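Local coordinates for hypothetical protein SpyM3_0169 (PDB 1PG6) that is of unknown function but belongs to the AIM24 (mitochondrial biogenesis) family of the cupin clan and binds calcium ions, at residues 12-17 with 155-159; 34-40 with 81-87; 26-32 with 89-95. All coordinates share one frame; numbering follows the deposited sequence.

Interaction 1: residues 12-17 with 155-159; sequences RMRFTI and LGTLL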
ATOM      1  N   ARG A  12       9.951  -0.941  18.072  1.00 44.49           N
ATOM      2  CA  ARG A  12       9.862  -0.641  16.614  1.00 44.22           C
ATOM      3  C   ARG A  12      10.731  -1.618  15.830  1.00 42.58           C
ATOM      4  O   ARG A  12      11.742  -2.106  16.333  1.00 41.65           O
ATOM      5  CB  ARG A  12      10.351   0.782  16.326  1.00 46.08           C
ATOM      6  CG  ARG A  12       9.833   1.849  17.276  1.00 49.81           C
ATOM      7  CD  ARG A  12       8.321   1.977  17.235  1.00 52.89           C
ATOM      8  NE  ARG A  12       7.859   3.002  18.166  1.00 56.16           N
ATOM      9  CZ  ARG A  12       6.584   3.226  18.466  1.00 57.45           C
ATOM     10  NH1 ARG A  12       6.264   4.184  19.326  1.00 58.46           N
ATOM     11  NH2 ARG A  12       5.631   2.491  17.911  1.00 58.16           N
HETATM   12  N   MSE A  13      10.335  -1.898  14.595  1.00 40.62           N
HETATM   13  CA  MSE A  13      11.100  -2.799  13.747  1.00 38.53           C
HETATM   14  C   MSE A  13      12.253  -2.013  13.133  1.00 36.90           C
HETATM   15  O   MSE A  13      12.165  -0.795  12.973  1.00 36.12           O
HETATM   16  CB  MSE A  13      10.219  -3.347  12.624  1.00 39.18           C
HETATM   17  CG  MSE A  13       9.640  -2.253  11.736  1.00 38.52           C
HETATM   18 SE   MSE A  13       8.640  -2.900  10.215  1.00 40.77          SE
HETATM   19  CE  MSE A  13       9.807  -2.308   8.812  1.00 38.59           C
ATOM     20  N   ARG A  14      13.337  -2.704  12.803  1.00 35.64           N
ATOM     21  CA  ARG A  14      14.472  -2.048  12.171  1.00 34.81           C
ATOM     22  C   ARG A  14      14.524  -2.603  10.754  1.00 32.57           C
ATOM     23  O   ARG A  14      14.516  -3.819  10.558  1.00 31.24           O
ATOM     24  CB  ARG A  14      15.772  -2.359  12.916  1.00 37.62           C
ATOM     25  CG  ARG A  14      16.883  -1.357  12.622  1.00 42.71           C
ATOM     26  CD  ARG A  14      18.119  -1.591  13.483  1.00 45.52           C
ATOM     27  NE  ARG A  14      18.993  -2.621  12.931  1.00 48.66           N
ATOM     28  CZ  ARG A  14      19.668  -2.496  11.793  1.00 50.02           C
ATOM     29  NH1 ARG A  14      19.571  -1.380  11.081  1.00 50.73           N
ATOM     30  NH2 ARG A  14      20.446  -3.482  11.367  1.00 50.72           N
ATOM     31  N   PHE A  15      14.561  -1.717   9.767  1.00 29.68           N
ATOM     32  CA  PHE A  15      14.586  -2.156   8.378  1.00 28.33           C
ATOM     33  C   PHE A  15      15.775  -1.608   7.605  1.00 27.77           C
ATOM     34  O   PHE A  15      16.424  -0.652   8.026  1.00 27.11           O
ATOM     35  CB  PHE A  15      13.286  -1.740   7.684  1.00 27.49           C
ATOM     36  CG  PHE A  15      13.107  -0.253   7.578  1.00 28.65           C
ATOM     37  CD1 PHE A  15      13.565   0.440   6.462  1.00 28.83           C
ATOM     38  CD2 PHE A  15      12.514   0.461   8.611  1.00 28.57           C
ATOM     39  CE1 PHE A  15      13.437   1.823   6.379  1.00 28.72           C
ATOM     40  CE2 PHE A  15      12.382   1.845   8.537  1.00 29.81           C
ATOM     41  CZ  PHE A  15      12.844   2.526   7.421  1.00 29.64           C
ATOM     42  N   THR A  16      16.057  -2.234   6.470  1.00 26.62           N
ATOM     43  CA  THR A  16      17.143  -1.808   5.606  1.00 26.82           C
ATOM     44  C   THR A  16      16.714  -2.033   4.163  1.00 25.88           C
ATOM     45  O   THR A  16      16.641  -3.173   3.700  1.00 23.79           O
ATOM     46  CB  THR A  16      18.442  -2.605   5.871  1.00 27.55           C
ATOM     47  OG1 THR A  16      18.890  -2.373   7.212  1.00 28.98           O
ATOM     48  CG2 THR A  16      19.536  -2.175   4.900  1.00 30.22           C
ATOM     49  N   ILE A  17      16.399  -0.942   3.469  1.00 25.34           N
ATOM     50  CA  ILE A  17      16.005  -1.017   2.066  1.00 24.00           C
ATOM     51  C   ILE A  17      17.303  -1.015   1.277  1.00 25.77           C
ATOM     52  O   ILE A  17      18.149  -0.140   1.460  1.00 24.73           O
ATOM     53  CB  ILE A  17      15.158   0.202   1.634  1.00 23.61           C
ATOM     54  CG1 ILE A  17      13.819   0.207   2.372  1.00 22.64           C
ATOM     55  CG2 ILE A  17      14.913   0.161   0.129  1.00 22.84           C
ATOM     56  CD1 ILE A  17      12.972   1.442   2.087  1.00 24.51           C
ATOM     57  N   LEU A 155       2.063   5.120  15.898  1.00 20.57           N
ATOM     58  CA  LEU A 155       3.493   5.357  15.761  1.00 21.13           C
ATOM     59  C   LEU A 155       4.151   4.170  15.071  1.00 21.41           C
ATOM     60  O   LEU A 155       3.712   3.030  15.223  1.00 21.88           O
ATOM     61  CB  LEU A 155       4.132   5.561  17.139  1.00 22.34           C
ATOM     62  CG  LEU A 155       3.560   6.681  18.013  1.00 23.56           C
ATOM     63  CD1 LEU A 155       4.318   6.730  19.334  1.00 24.40           C
ATOM     64  CD2 LEU A 155       3.672   8.011  17.297  1.00 23.65           C
ATOM     65  N   GLY A 156       5.205   4.443  14.314  1.00 20.35           N
ATOM     66  CA  GLY A 156       5.899   3.375  13.621  1.00 19.14           C
ATOM     67  C   GLY A 156       6.312   3.778  12.225  1.00 17.38           C
ATOM     68  O   GLY A 156       6.272   4.954  11.859  1.00 18.08           O
ATOM     69  N   THR A 157       6.719   2.792  11.441  1.00 16.21           N
ATOM     70  CA  THR A 157       7.140   3.055  10.073  1.00 15.81           C
ATOM     71  C   THR A 157       6.225   2.368   9.075  1.00 13.70           C
ATOM     72  O   THR A 157       5.804   1.236   9.288  1.00 13.94           O
ATOM     73  CB  THR A 157       8.564   2.544   9.817  1.00 17.82           C
ATOM     74  OG1 THR A 157       9.476   3.195  10.707  1.00 19.48           O
ATOM     75  CG2 THR A 157       8.972   2.827   8.375  1.00 18.70           C
ATOM     76  N   LEU A 158       5.922   3.070   7.989  1.00 12.88           N
ATOM     77  CA  LEU A 158       5.098   2.540   6.916  1.00 11.27           C
ATOM     78  C   LEU A 158       6.014   2.393   5.708  1.00 11.63           C
ATOM     79  O   LEU A 158       6.793   3.297   5.407  1.00 11.05           O
ATOM     80  CB  LEU A 158       3.970   3.513   6.558  1.00 13.33           C
ATOM     81  CG  LEU A 158       3.338   3.317   5.168  1.00 15.08           C
ATOM     82  CD1 LEU A 158       2.458   2.066   5.170  1.00 14.74           C
ATOM     83  CD2 LEU A 158       2.502   4.541   4.801  1.00 14.92           C
ATOM     84  N   LEU A 159       5.949   1.249   5.039  1.00 11.19           N
ATOM     85  CA  LEU A 159       6.743   1.046   3.831  1.00 10.85           C
ATOM     86  C   LEU A 159       5.750   0.973   2.674  1.00 11.24           C
ATOM     87  O   LEU A 159       4.864   0.119   2.666  1.00 11.68           O
ATOM     88  CB  LEU A 159       7.550  -0.261   3.900  1.00 10.25           C
ATOM     89  CG  LEU A 159       8.630  -0.384   4.980  1.00 10.49           C
ATOM     90  CD1 LEU A 159       9.393  -1.699   4.808  1.00 11.36           C
ATOM     91  CD2 LEU A 159       9.593   0.789   4.885  1.00 10.20           C
TER
HETATM   92  O   HOH W   1      10.190   1.481  12.709  1.00 25.14           O
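Thr-157 OG1 has two polar partners: a water 2.7 Å away, to which it donates and which in turn donates to Met-13 O, and, by a weak bond, Glu-107 of the neighbouring strand 103-108. This water bridges 12-17 and 155-159, which share no direct hydrogen bond. Strands 14-17 and 156-159 belong to different sheets, with axes 9.7 Å apart and N-to-C directions 29° apart, so they face each other as layers of a beta sandwich. Phe-15 lies between the layers. With its CG placed between backbone N and carbonyl carbon (chi1 65°), the ring is directed at the other layer, where Leu-159 CD2 sits over the centre of one face in a CH-pi contact, 4.3 Å from the centroid. Thr-157 CG2 meets the same ring obliquely, 3.6 Å from CE2. Beyond the ring, Ile-17 CD1 reaches Leu-159 CD2, while the bent chain of selenomethionine Met-13 brings CE to within 4.1 Å of Leu-159 CD1. At the exposed end, the Arg-12 guanidinium lies against Leu-155, NH1 being 3.2 Å from CD1, and Gly-156 N stands over one of its faces; NH2 bonds weakly to Ser-126 OG, which also holds Leu-155 O. Asp-124 ties both layers together, OD1 receiving Thr-157 N and OD2 receiving Met-13 N. The sheets therefore meet through carbon contacts around Leu-159, and the buried backbone polar groups of Met-13 and Thr-157 are met by water and Asp-124 rather than by direct strand-to-strand bonds.

Interaction 2: residues 34-40 with 81-87; sequences GSVYLQQ and FITQAMS
Strands 35-39 and 82-87 run antiparallel, 4.5 Å apart at closest approach with N-to-C directions 147° apart, and six backbone hydrogen bonds join the two segments from Gly-34 with Ser-87 to Gln-40 with Phe-81. On the face bearing Ser-35, Tyr-37 and Gln-84, the tyrosine and glutamine side chains lie alongside each other and point the same way. Gln-84 NE2 comes over the middle of the Tyr-37 ring, only 3.0 Å above its plane, with amide and ring 41° apart, a close approach consistent with an amino-aromatic contact; chi1 of -170° sets its CG opposite the backbone N and leads the extended chain across to the ring. Ile-82 CG2 packs on Tyr-37 CB at 3.8 Å. These are neighbouring strands of a six-stranded antiparallel sheet, flanked by 120-124 beyond 35-39 and by 50-53 beyond 82-87, and this sheet is one of the two facing layers of a beta sandwich, consistent with the cupin clan. The other face carries Val-36, Leu-38, Thr-83 and Ala-85 and turns toward strand 91-95 of the second sheet. Here Leu-38 CD2 lies 3.7 Å from Ala-85 CB, which Val-36 CG1 also touches, while Thr-83 OG1 comes up against Leu-38 CG at 3.2 Å. At the exposed end Gln-40 NE2 approaches the Phe-81 ring at its edge, 3.4 Å from CD2.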
ATOM      1  N   GLY A  34       8.165  -8.567  18.720  1.00 28.84           N
ATOM      2  CA  GLY A  34       7.893  -7.602  17.667  1.00 27.13           C
ATOM      3  C   GLY A  34       7.112  -8.191  16.507  1.00 26.19           C
ATOM      4  O   GLY A  34       7.196  -9.388  16.234  1.00 25.19           O
ATOM      5  N   SER A  35       6.346  -7.351  15.818  1.00 25.00           N
ATOM      6  CA  SER A  35       5.555  -7.816  14.687  1.00 24.27           C
ATOM      7  C   SER A  35       5.478  -6.770  13.588  1.00 22.90           C
ATOM      8  O   SER A  35       5.829  -5.606  13.786  1.00 21.25           O
ATOM      9  CB  SER A  35       4.134  -8.158  15.135  1.00 25.25           C
ATOM     10  OG  SER A  35       3.418  -6.980  15.462  1.00 27.81           O
ATOM     11  N   VAL A  36       5.003  -7.197  12.426  1.00 21.11           N
ATOM     12  CA  VAL A  36       4.865  -6.295  11.300  1.00 19.93           C
ATOM     13  C   VAL A  36       3.802  -6.799  10.344  1.00 17.00           C
ATOM     14  O   VAL A  36       3.690  -8.003  10.100  1.00 17.91           O
ATOM     15  CB  VAL A  36       6.202  -6.151  10.536  1.00 21.01           C
ATOM     16  CG1 VAL A  36       6.695  -7.513  10.077  1.00 21.48           C
ATOM     17  CG2 VAL A  36       6.028  -5.218   9.353  1.00 22.41           C
ATOM     18  N   TYR A  37       3.010  -5.869   9.823  1.00 17.12           N
ATOM     19  CA  TYR A  37       1.973  -6.192   8.853  1.00 15.83           C
ATOM     20  C   TYR A  37       2.677  -6.174   7.503  1.00 15.94           C
ATOM     21  O   TYR A  37       3.527  -5.315   7.261  1.00 15.25           O
ATOM     22  CB  TYR A  37       0.872  -5.130   8.837  1.00 18.21           C
ATOM     23  CG  TYR A  37       0.096  -4.975  10.125  1.00 21.71           C
ATOM     24  CD1 TYR A  37       0.520  -4.092  11.121  1.00 24.08           C
ATOM     25  CD2 TYR A  37      -1.075  -5.699  10.340  1.00 24.77           C
ATOM     26  CE1 TYR A  37      -0.212  -3.931  12.299  1.00 25.86           C
ATOM     27  CE2 TYR A  37      -1.810  -5.547  11.514  1.00 25.85           C
ATOM     28  CZ  TYR A  37      -1.377  -4.665  12.485  1.00 27.50           C
ATOM     29  OH  TYR A  37      -2.115  -4.509  13.640  1.00 30.17           O
ATOM     30  N   LEU A  38       2.324  -7.102   6.620  1.00 14.53           N
ATOM     31  CA  LEU A  38       2.960  -7.146   5.309  1.00 14.87           C
ATOM     32  C   LEU A  38       2.026  -7.507   4.166  1.00 14.45           C
ATOM     33  O   LEU A  38       1.025  -8.206   4.345  1.00 13.75           O
ATOM     34  CB  LEU A  38       4.132  -8.131   5.311  1.00 15.00           C
ATOM     35  CG  LEU A  38       3.822  -9.560   5.753  1.00 16.40           C
ATOM     36  CD1 LEU A  38       4.354 -10.568   4.746  1.00 17.42           C
ATOM     37  CD2 LEU A  38       4.442  -9.789   7.122  1.00 16.54           C
ATOM     38  N   GLN A  39       2.373  -7.002   2.990  1.00 14.02           N
ATOM     39  CA  GLN A  39       1.636  -7.264   1.763  1.00 14.53           C
ATOM     40  C   GLN A  39       1.589  -8.777   1.578  1.00 14.26           C
ATOM     41  O   GLN A  39       2.622  -9.442   1.620  1.00 13.27           O
ATOM     42  CB  GLN A  39       2.382  -6.612   0.598  1.00 15.00           C
ATOM     43  CG  GLN A  39       1.875  -6.949  -0.788  1.00 18.55           C
ATOM     44  CD  GLN A  39       2.784  -6.383  -1.866  1.00 21.89           C
ATOM     45  OE1 GLN A  39       2.726  -5.192  -2.183  1.00 25.11           O
ATOM     46  NE2 GLN A  39       3.651  -7.230  -2.416  1.00 18.05           N
ATOM     47  N   GLN A  40       0.393  -9.323   1.385  1.00 16.06           N
ATOM     48  CA  GLN A  40       0.267 -10.762   1.218  1.00 16.81           C
ATOM     49  C   GLN A  40       1.219 -11.255   0.136  1.00 15.10           C
ATOM     50  O   GLN A  40       1.282 -10.685  -0.950  1.00 14.24           O
ATOM     51  CB  GLN A  40      -1.162 -11.145   0.834  1.00 19.16           C
ATOM     52  CG  GLN A  40      -1.382 -12.647   0.830  1.00 23.49           C
ATOM     53  CD  GLN A  40      -2.648 -13.062   0.110  1.00 25.61           C
ATOM     54  OE1 GLN A  40      -3.109 -14.194   0.253  1.00 28.99           O
ATOM     55  NE2 GLN A  40      -3.210 -12.155  -0.682  1.00 27.18           N
ATOM     56  N   PHE A  81      -5.689  -9.174   2.332  1.00 23.81           N
ATOM     57  CA  PHE A  81      -4.434  -9.249   1.592  1.00 23.57           C
ATOM     58  C   PHE A  81      -3.247  -8.716   2.382  1.00 22.23           C
ATOM     59  O   PHE A  81      -2.215  -8.351   1.817  1.00 19.64           O
ATOM     60  CB  PHE A  81      -4.574  -8.507   0.266  1.00 25.71           C
ATOM     61  CG  PHE A  81      -5.780  -8.927  -0.521  1.00 29.17           C
ATOM     62  CD1 PHE A  81      -6.989  -8.258  -0.373  1.00 30.74           C
ATOM     63  CD2 PHE A  81      -5.725 -10.031  -1.364  1.00 31.24           C
ATOM     64  CE1 PHE A  81      -8.129  -8.680  -1.054  1.00 32.78           C
ATOM     65  CE2 PHE A  81      -6.858 -10.465  -2.049  1.00 32.45           C
ATOM     66  CZ  PHE A  81      -8.064  -9.787  -1.893  1.00 33.06           C
ATOM     67  N   ILE A  82      -3.410  -8.675   3.699  1.00 20.68           N
ATOM     68  CA  ILE A  82      -2.357  -8.226   4.593  1.00 19.98           C
ATOM     69  C   ILE A  82      -2.160  -9.296   5.661  1.00 21.40           C
ATOM     70  O   ILE A  82      -3.114  -9.711   6.320  1.00 20.51           O
ATOM     71  CB  ILE A  82      -2.711  -6.889   5.275  1.00 18.92           C
ATOM     72  CG1 ILE A  82      -2.820  -5.782   4.223  1.00 19.01           C
ATOM     73  CG2 ILE A  82      -1.648  -6.536   6.309  1.00 18.04           C
ATOM     74  CD1 ILE A  82      -3.165  -4.414   4.792  1.00 17.81           C
ATOM     75  N   THR A  83      -0.923  -9.755   5.807  1.00 20.86           N
ATOM     76  CA  THR A  83      -0.602 -10.769   6.799  1.00 21.49           C
ATOM     77  C   THR A  83       0.289 -10.155   7.864  1.00 21.95           C
ATOM     78  O   THR A  83       0.736  -9.014   7.732  1.00 19.82           O
ATOM     79  CB  THR A  83       0.112 -11.978   6.154  1.00 22.16           C
ATOM     80  OG1 THR A  83       1.300 -11.537   5.490  1.00 22.80           O
ATOM     81  CG2 THR A  83      -0.801 -12.647   5.143  1.00 21.54           C
ATOM     82  N   GLN A  84       0.545 -10.899   8.932  1.00 24.55           N
ATOM     83  CA  GLN A  84       1.386 -10.369   9.995  1.00 27.21           C
ATOM     84  C   GLN A  84       2.435 -11.375  10.428  1.00 27.66           C
ATOM     85  O   GLN A  84       2.143 -12.554  10.617  1.00 28.03           O
ATOM     86  CB  GLN A  84       0.520  -9.946  11.184  1.00 30.63           C
ATOM     87  CG  GLN A  84       1.272  -9.153  12.246  1.00 35.52           C
ATOM     88  CD  GLN A  84       0.345  -8.321  13.120  1.00 38.17           C
ATOM     89  OE1 GLN A  84      -0.565  -8.848  13.759  1.00 39.14           O
ATOM     90  NE2 GLN A  84       0.579  -7.014  13.151  1.00 39.06           N
ATOM     91  N   ALA A  85       3.664 -10.895  10.571  1.00 26.75           N
ATOM     92  CA  ALA A  85       4.776 -11.733  10.986  1.00 28.11           C
ATOM     93  C   ALA A  85       5.117 -11.419  12.436  1.00 29.18           C
ATOM     94  O   ALA A  85       5.234 -10.253  12.811  1.00 28.59           O
ATOM     95  CB  ALA A  85       5.981 -11.475  10.095  1.00 26.92           C
HETATM   96  N   MSE A  86       5.248 -12.462  13.252  1.00 30.55           N
HETATM   97  CA  MSE A  86       5.587 -12.303  14.665  1.00 33.78           C
HETATM   98  C   MSE A  86       6.931 -12.953  14.961  1.00 31.50           C
HETATM   99  O   MSE A  86       7.262 -13.995  14.398  1.00 31.10           O
HETATM  100  CB  MSE A  86       4.512 -12.930  15.559  1.00 38.33           C
HETATM  101  CG  MSE A  86       3.279 -12.068  15.764  1.00 46.12           C
HETATM  102 SE   MSE A  86       2.131 -11.963  14.224  1.00 56.48          SE
HETATM  103  CE  MSE A  86       0.696 -13.097  14.857  1.00 54.23           C
ATOM    104  N   SER A  87       7.696 -12.340  15.857  1.00 30.97           N
ATOM    105  CA  SER A  87       9.010 -12.856  16.214  1.00 31.28           C
ATOM    106  C   SER A  87       9.101 -13.304  17.670  1.00 32.52           C
ATOM    107  O   SER A  87       8.640 -12.612  18.579  1.00 30.80           O
ATOM    108  CB  SER A  87      10.075 -11.789  15.942  1.00 31.93           C
ATOM    109  OG  SER A  87      11.380 -12.294  16.158  1.00 31.54           O
TER

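Interaction 3: residues 26-32 with 89-95; sequences VEIDLEH and GDGKLAL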
ATOM      1  N   VAL A  26      13.732  -5.577   1.135  1.00 12.67           N
ATOM      2  CA  VAL A  26      13.836  -4.887   2.408  1.00 12.82           C
ATOM      3  C   VAL A  26      14.078  -5.938   3.483  1.00 14.60           C
ATOM      4  O   VAL A  26      13.307  -6.884   3.629  1.00 14.62           O
ATOM      5  CB  VAL A  26      12.557  -4.062   2.743  1.00 15.83           C
ATOM      6  CG1 VAL A  26      11.326  -4.943   2.726  1.00 16.82           C
ATOM      7  CG2 VAL A  26      12.720  -3.383   4.100  1.00 13.88           C
ATOM      8  N   GLU A  27      15.190  -5.786   4.196  1.00 14.11           N
ATOM      9  CA  GLU A  27      15.548  -6.703   5.266  1.00 16.35           C
ATOM     10  C   GLU A  27      15.030  -6.080   6.551  1.00 17.60           C
ATOM     11  O   GLU A  27      15.317  -4.918   6.849  1.00 17.98           O
ATOM     12  CB  GLU A  27      17.067  -6.883   5.348  1.00 18.64           C
ATOM     13  CG  GLU A  27      17.719  -7.412   4.078  1.00 24.71           C
ATOM     14  CD  GLU A  27      19.230  -7.546   4.218  1.00 29.23           C
ATOM     15  OE1 GLU A  27      19.885  -6.556   4.608  1.00 33.96           O
ATOM     16  OE2 GLU A  27      19.766  -8.637   3.936  1.00 32.03           O
ATOM     17  N   ILE A  28      14.267  -6.857   7.310  1.00 17.59           N
ATOM     18  CA  ILE A  28      13.668  -6.376   8.547  1.00 18.87           C
ATOM     19  C   ILE A  28      14.123  -7.158   9.772  1.00 19.52           C
ATOM     20  O   ILE A  28      14.118  -8.386   9.770  1.00 20.38           O
ATOM     21  CB  ILE A  28      12.128  -6.463   8.463  1.00 19.40           C
ATOM     22  CG1 ILE A  28      11.619  -5.562   7.331  1.00 19.54           C
ATOM     23  CG2 ILE A  28      11.499  -6.064   9.786  1.00 17.43           C
ATOM     24  CD1 ILE A  28      10.126  -5.677   7.095  1.00 22.28           C
ATOM     25  N   ASP A  29      14.524  -6.435  10.814  1.00 21.59           N
ATOM     26  CA  ASP A  29      14.948  -7.058  12.061  1.00 23.38           C
ATOM     27  C   ASP A  29      13.857  -6.833  13.093  1.00 24.14           C
ATOM     28  O   ASP A  29      13.438  -5.698  13.333  1.00 22.17           O
ATOM     29  CB  ASP A  29      16.263  -6.459  12.573  1.00 26.42           C
ATOM     30  CG  ASP A  29      17.459  -6.912  11.769  1.00 29.22           C
ATOM     31  OD1 ASP A  29      17.956  -6.124  10.937  1.00 31.10           O
ATOM     32  OD2 ASP A  29      17.898  -8.064  11.966  1.00 32.12           O
ATOM     33  N   LEU A  30      13.394  -7.924  13.690  1.00 25.31           N
ATOM     34  CA  LEU A  30      12.345  -7.864  14.701  1.00 27.12           C
ATOM     35  C   LEU A  30      12.862  -8.317  16.058  1.00 28.51           C
ATOM     36  O   LEU A  30      13.497  -9.364  16.173  1.00 28.30           O
ATOM     37  CB  LEU A  30      11.167  -8.756  14.301  1.00 26.83           C
ATOM     38  CG  LEU A  30      10.334  -8.361  13.079  1.00 25.13           C
ATOM     39  CD1 LEU A  30       9.252  -9.404  12.855  1.00 26.01           C
ATOM     40  CD2 LEU A  30       9.719  -6.994  13.294  1.00 24.98           C
ATOM     41  N   GLU A  31      12.590  -7.519  17.083  1.00 31.02           N
ATOM     42  CA  GLU A  31      13.001  -7.859  18.436  1.00 33.41           C
ATOM     43  C   GLU A  31      11.979  -8.839  18.992  1.00 33.69           C
ATOM     44  O   GLU A  31      10.933  -9.066  18.381  1.00 33.27           O
ATOM     45  CB  GLU A  31      13.042  -6.609  19.317  1.00 35.36           C
ATOM     46  CG  GLU A  31      14.334  -5.816  19.225  1.00 39.98           C
ATOM     47  CD  GLU A  31      14.405  -4.707  20.257  1.00 42.37           C
ATOM     48  OE1 GLU A  31      13.740  -3.667  20.067  1.00 43.53           O
ATOM     49  OE2 GLU A  31      15.119  -4.882  21.268  1.00 44.25           O
ATOM     50  N   HIS A  32      12.280  -9.421  20.146  1.00 33.83           N
ATOM     51  CA  HIS A  32      11.364 -10.367  20.763  1.00 33.42           C
ATOM     52  C   HIS A  32       9.997  -9.714  20.941  1.00 31.84           C
ATOM     53  O   HIS A  32       9.898  -8.585  21.419  1.00 31.71           O
ATOM     54  CB  HIS A  32      11.900 -10.817  22.123  1.00 35.38           C
ATOM     55  CG  HIS A  32      11.005 -11.783  22.829  1.00 37.11           C
ATOM     56  ND1 HIS A  32      10.649 -13.001  22.288  1.00 37.34           N
ATOM     57  CD2 HIS A  32      10.381 -11.711  24.028  1.00 38.03           C
ATOM     58  CE1 HIS A  32       9.847 -13.635  23.121  1.00 38.75           C
ATOM     59  NE2 HIS A  32       9.667 -12.873  24.187  1.00 38.81           N
ATOM     60  N   GLY A  89      11.847 -13.836  19.980  1.00 35.96           N
ATOM     61  CA  GLY A  89      13.264 -13.610  20.197  1.00 35.61           C
ATOM     62  C   GLY A  89      13.709 -12.704  19.065  1.00 35.93           C
ATOM     63  O   GLY A  89      12.861 -12.141  18.374  1.00 35.88           O
ATOM     64  N   ASP A  90      15.013 -12.543  18.860  1.00 35.75           N
ATOM     65  CA  ASP A  90      15.488 -11.695  17.769  1.00 34.99           C
ATOM     66  C   ASP A  90      15.322 -12.441  16.451  1.00 32.78           C
ATOM     67  O   ASP A  90      15.880 -13.522  16.269  1.00 31.86           O
ATOM     68  CB  ASP A  90      16.959 -11.316  17.969  1.00 37.21           C
ATOM     69  CG  ASP A  90      17.165 -10.364  19.132  1.00 39.40           C
ATOM     70  OD1 ASP A  90      16.489  -9.312  19.173  1.00 40.22           O
ATOM     71  OD2 ASP A  90      18.008 -10.662  20.002  1.00 39.94           O
ATOM     72  N   GLY A  91      14.546 -11.868  15.536  1.00 30.48           N
ATOM     73  CA  GLY A  91      14.325 -12.522  14.259  1.00 25.94           C
ATOM     74  C   GLY A  91      14.541 -11.629  13.053  1.00 24.58           C
ATOM     75  O   GLY A  91      14.632 -10.409  13.177  1.00 20.90           O
ATOM     76  N   LYS A  92      14.613 -12.245  11.878  1.00 23.94           N
ATOM     77  CA  LYS A  92      14.827 -11.509  10.643  1.00 23.27           C
ATOM     78  C   LYS A  92      13.937 -12.014   9.519  1.00 21.70           C
ATOM     79  O   LYS A  92      13.537 -13.177   9.496  1.00 20.87           O
ATOM     80  CB  LYS A  92      16.288 -11.633  10.198  1.00 26.25           C
ATOM     81  CG  LYS A  92      17.311 -11.121  11.194  1.00 29.99           C
ATOM     82  CD  LYS A  92      18.722 -11.321  10.662  1.00 33.42           C
ATOM     83  CE  LYS A  92      19.772 -10.884  11.674  1.00 36.36           C
ATOM     84  NZ  LYS A  92      21.152 -11.077  11.144  1.00 39.36           N
ATOM     85  N   LEU A  93      13.613 -11.129   8.586  1.00 19.28           N
ATOM     86  CA  LEU A  93      12.812 -11.522   7.440  1.00 17.00           C
ATOM     87  C   LEU A  93      13.091 -10.528   6.330  1.00 16.18           C
ATOM     88  O   LEU A  93      13.568  -9.421   6.581  1.00 17.32           O
ATOM     89  CB  LEU A  93      11.316 -11.553   7.774  1.00 19.20           C
ATOM     90  CG  LEU A  93      10.534 -10.263   8.006  1.00 19.93           C
ATOM     91  CD1 LEU A  93       9.054 -10.525   7.749  1.00 20.40           C
ATOM     92  CD2 LEU A  93      10.753  -9.753   9.422  1.00 21.92           C
ATOM     93  N   ALA A  94      12.816 -10.933   5.099  1.00 14.51           N
ATOM     94  CA  ALA A  94      13.045 -10.068   3.954  1.00 12.15           C
ATOM     95  C   ALA A  94      11.779 -10.064   3.118  1.00 11.82           C
ATOM     96  O   ALA A  94      11.157 -11.106   2.926  1.00 12.21           O
ATOM     97  CB  ALA A  94      14.228 -10.588   3.130  1.00 13.05           C
ATOM     98  N   LEU A  95      11.405  -8.885   2.636  1.00  9.67           N
ATOM     99  CA  LEU A  95      10.206  -8.726   1.822  1.00 10.02           C
ATOM    100  C   LEU A  95      10.551  -8.189   0.448  1.00 11.03           C
ATOM    101  O   LEU A  95      11.554  -7.494   0.273  1.00 11.73           O
ATOM    102  CB  LEU A  95       9.244  -7.728   2.467  1.00  9.77           C
ATOM    103  CG  LEU A  95       8.817  -7.945   3.914  1.00 11.32           C
ATOM    104  CD1 LEU A  95       7.849  -6.829   4.328  1.00  8.97           C
ATOM    105  CD2 LEU A  95       8.177  -9.313   4.046  1.00 10.78           C
TER
HETATM  106  O   HOH W   2      17.263  -9.506  14.268  1.00 38.06           O
HETATM  107  O   HOH W   3      15.148  -8.748  21.455  1.00 44.76           O
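Residues 26-30 and 91-95 pair as antiparallel strands, their axes 4.7 Å apart and 157° between N-to-C directions, with reciprocal backbone hydrogen bonds at Val-26 with Leu-95, Ile-28 with Leu-93 and Leu-30 with Gly-91. On the face of those pairs the side chains are apolar. Leu-93 has its CG between backbone N and carbonyl carbon (chi1 71°), which swings CD2 back toward the partner strand, 3.7 Å from Ile-28 CB and 3.8 Å from Leu-30 CD1. Ile-28 CD1 rests on Leu-95 CD1, and Val-26 CG1 presses tightly on Leu-95 CB at 3.5 Å. The two strands are the inner pair of a four-stranded antiparallel sheet, between 14-17 and 43-46, and this apolar face is turned to the other layer, where Leu-93 meets Ala-85. The reverse face carries Asp-29 and Lys-92 lying side by side: Asp-29 OD2 runs against the lysine methylenes, 3.2 Å from CG, but stays 4.5 Å from NZ, too far for a salt bridge; OD1 forms a long, weak ion pair with Arg-14 NH2. A water donates to Asp-29 OD2 and to Gly-91 O, linking the strands. Where the strands end, a second water joins His-32 N to Asp-90 OD1, and Gly-89 N makes a weak hydrogen bond to His-32 ND1 in the plane of the ring, at 2.7 Å.

Strand 26-30 of interaction 3 adjoins strand 14-17 of interaction 1 in the four-stranded sheet, and interaction 2 lies in the opposing six-stranded sheet, which also holds the 155-159 side of interaction 1. Interactions 2 and 3 are thus pairings within a layer, whereas interaction 1 spans the two layers. Each is partly buried; centre to centre, interaction 3 lies farthest from the middle of the chain, about 20 Å against 14 and 13 Å. Their apolar parts merge: Met-13 reaches Val-36, Ile-28 and Leu-30, while Leu-95 touches Leu-38. Exposed Arg-12, Gln-40, Asp-90 and His-32 sit at or near segment ends, while Asp-29 and Lys-92 line the outward face of interaction 3.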